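Local coordinates for putative uncharacterized protein (Bacteroides thetaiotaomicron, PDB 2RB5) that probably acts as a magnesium-dependent phosphatase of the haloacid dehalogenase (HAD) superfamily, at residues A4-I9 with E204-F209. Numbering follows the deposited sequence. Where two conformers were deposited one is given.
Sequences ALFFDI and EETMSF. With MG (magnesium ion), chain B; WO6 (trioxido(oxo)tungsten), chain C.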
loop_
_atom_site.group_PDB
_atom_site.type_symbol
_atom_site.label_atom_id
_atom_site.label_comp_id
_atom_site.label_asym_id
_atom_site.label_seq_id
_atom_site.Cartn_x
_atom_site.Cartn_y
_atom_site.Cartn_z
ATOM N N ALA A 4 -1.414 -1.766 18.188
ATOM C CA ALA A 4 -0.999 -1.199 16.920
ATOM C C ALA A 4 -2.056 -1.485 15.868
ATOM O O ALA A 4 -2.474 -2.638 15.699
ATOM C CB ALA A 4 0.298 -1.794 16.448
ATOM N N LEU A 5 -2.454 -0.423 15.160
ATOM C CA LEU A 5 -3.425 -0.469 14.075
ATOM C C LEU A 5 -2.695 -0.192 12.775
ATOM O O LEU A 5 -1.943 0.781 12.684
ATOM C CB LEU A 5 -4.504 0.587 14.252
ATOM C CG LEU A 5 -5.205 0.604 15.607
ATOM C CD1 LEU A 5 -6.222 1.726 15.648
ATOM C CD2 LEU A 5 -5.869 -0.711 15.940
ATOM N N PHE A 6 -2.935 -1.012 11.751
ATOM C CA PHE A 6 -2.315 -0.855 10.445
ATOM C C PHE A 6 -3.380 -0.653 9.393
ATOM O O PHE A 6 -4.199 -1.570 9.168
ATOM C CB PHE A 6 -1.488 -2.113 10.077
ATOM C CG PHE A 6 -0.313 -2.277 11.015
ATOM C CD1 PHE A 6 -0.407 -3.034 12.177
ATOM C CD2 PHE A 6 0.883 -1.623 10.750
ATOM C CE1 PHE A 6 0.684 -3.130 13.038
ATOM C CE2 PHE A 6 1.960 -1.724 11.601
ATOM C CZ PHE A 6 1.861 -2.491 12.756
ATOM N N PHE A 7 -3.383 0.496 8.758
ATOM C CA PHE A 7 -4.413 0.857 7.799
ATOM C C PHE A 7 -3.858 0.989 6.391
ATOM O O PHE A 7 -3.007 1.835 6.127
ATOM C CB PHE A 7 -5.038 2.207 8.135
ATOM C CG PHE A 7 -5.803 2.234 9.430
ATOM C CD1 PHE A 7 -5.223 2.723 10.596
ATOM C CD2 PHE A 7 -7.117 1.794 9.496
ATOM C CE1 PHE A 7 -5.926 2.739 11.784
ATOM C CE2 PHE A 7 -7.811 1.815 10.684
ATOM C CZ PHE A 7 -7.223 2.280 11.832
ATOM N N ASP A 8 -4.419 0.199 5.460
ATOM C CA ASP A 8 -4.317 0.549 4.045
ATOM C C ASP A 8 -4.960 1.935 3.830
ATOM O O ASP A 8 -5.822 2.363 4.601
ATOM C CB ASP A 8 -5.018 -0.533 3.251
ATOM C CG ASP A 8 -5.081 -0.256 1.768
ATOM O OD1 ASP A 8 -6.197 -0.262 1.215
ATOM O OD2 ASP A 8 -3.974 -0.039 1.202
ATOM N N ILE A 9 -4.543 2.598 2.745
ATOM C CA ILE A 9 -5.147 3.886 2.403
ATOM C C ILE A 9 -6.328 3.703 1.457
ATOM O O ILE A 9 -7.501 3.917 1.836
ATOM C CB ILE A 9 -4.148 4.900 1.803
ATOM C CG1 ILE A 9 -2.958 5.152 2.740
ATOM C CG2 ILE A 9 -4.878 6.185 1.498
ATOM C CD1 ILE A 9 -1.848 5.957 2.083
ATOM N N GLU A 204 0.843 -10.431 18.453
ATOM C CA GLU A 204 -0.430 -10.757 19.080
ATOM C C GLU A 204 -1.219 -9.517 19.461
ATOM O O GLU A 204 -2.392 -9.606 19.857
ATOM C CB GLU A 204 -0.136 -11.724 20.246
ATOM C CG GLU A 204 0.373 -13.082 19.803
ATOM C CD GLU A 204 1.685 -13.195 19.026
ATOM O OE1 GLU A 204 2.635 -12.488 19.521
ATOM O OE2 GLU A 204 1.664 -13.866 17.950
ATOM N N GLU A 205 -0.616 -8.333 19.383
ATOM C CA GLU A 205 -1.179 -7.040 19.751
ATOM C C GLU A 205 -1.481 -6.162 18.546
ATOM O O GLU A 205 -1.624 -4.954 18.652
ATOM C CB GLU A 205 -0.243 -6.302 20.721
ATOM C CG GLU A 205 0.068 -7.058 22.004
ATOM C CD GLU A 205 1.200 -6.531 22.842
ATOM O OE1 GLU A 205 2.253 -6.043 22.312
ATOM O OE2 GLU A 205 1.046 -6.611 24.110
ATOM N N THR A 206 -1.566 -6.751 17.345
ATOM C CA THR A 206 -1.763 -5.986 16.110
ATOM C C THR A 206 -3.148 -6.219 15.504
ATOM O O THR A 206 -3.753 -7.272 15.635
ATOM C CB THR A 206 -0.696 -6.368 15.076
ATOM O OG1 THR A 206 -0.824 -7.755 14.701
ATOM C CG2 THR A 206 0.712 -6.085 15.552
ATOM N N MET A 207 -3.601 -5.209 14.770
ATOM C CA MET A 207 -4.827 -5.241 14.014
ATOM C C MET A 207 -4.578 -4.553 12.676
ATOM O O MET A 207 -4.014 -3.464 12.671
ATOM C CB MET A 207 -5.974 -4.563 14.781
ATOM C CG MET A 207 -7.325 -4.586 14.095
ATOM S SD MET A 207 -8.632 -3.827 15.065
ATOM C CE MET A 207 -8.812 -5.077 16.338
ATOM N N SER A 208 -5.018 -5.167 11.584
ATOM C CA SER A 208 -4.866 -4.588 10.242
ATOM C C SER A 208 -6.223 -4.410 9.590
ATOM O O SER A 208 -7.205 -5.106 9.935
ATOM C CB SER A 208 -3.926 -5.433 9.405
ATOM O OG SER A 208 -4.507 -6.722 9.231
ATOM N N PHE A 209 -6.270 -3.499 8.639
ATOM C CA PHE A 209 -7.471 -3.101 7.916
ATOM C C PHE A 209 -7.149 -2.952 6.438
ATOM O O PHE A 209 -6.198 -2.239 6.091
ATOM C CB PHE A 209 -8.008 -1.743 8.405
ATOM C CG PHE A 209 -8.334 -1.672 9.873
ATOM C CD1 PHE A 209 -7.312 -1.534 10.828
ATOM C CD2 PHE A 209 -9.636 -1.722 10.298
ATOM C CE1 PHE A 209 -7.637 -1.419 12.151
ATOM C CE2 PHE A 209 -9.948 -1.573 11.664
ATOM C CZ PHE A 209 -8.942 -1.429 12.603
HETATM MG MG MG B . -6.636 -0.553 -0.789
HETATM W W WO6 C . -3.325 0.953 -0.753
HETATM O O1 WO6 C . -2.709 1.864 -2.201
HETATM O O2 WO6 C . -4.924 0.526 -1.277
HETATM O O3 WO6 C . -3.154 2.275 0.272
HETATM O O4 WO6 C . -2.099 -0.190 -0.864
HETATM O O HOH W 1 -5.496 -2.320 -0.811
HETATM O O HOH W 2 -7.361 -0.781 -2.704
#
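F7 and F209 stack their rings on one face of two neighbouring parallel strands, 4-7 and 206-209, at the middle of the Rossmann-like sheet of the HAD fold. Five backbone hydrogen bonds join segments 4-9 and 204-209. They run from A4 N to E205 O at one end to D8 N and F209 O at the other; this last bond is nearly straight, with an N-H...O angle of 170°. The tight part is the face with L5, F7, M207 and F209. The stack is offset, with ring centroids 4.4 Å apart and planes at 18°. F7 CE2 sits over one face of the F209 ring, 3.4 Å from F209 CD1. Both CG atoms lie anti to their own carbonyl carbons, which turns the two rings the same way. L5 CD2 reaches M207 CB at 4.0 Å and the edge of the F209 ring. Helix 250-258 packs on this face through I251, M255 and F258. On the other face the side chains of the two strands touch less. F6 CE1 meets T206 CG2 at 3.9 Å, and helix 188-199 packs against both residues. S208 OG hydrogen-bonds M218 O. The solvent side is the start of 204-209, where E204 is exposed and E205 partly so; E205 OE1 accepts a hydrogen bond from K202 N. Beyond the opposite end lies the metal site, probably the active site as in other HAD phosphatases. The tungstate there probably occupies the phosphate position. D8 OD1 binds magnesium together with D10 O and D211 OD1. D8 OD2 binds the tungsten at 2.3 Å. I9 N donates a hydrogen bond to tungstate O3 at 2.9 Å.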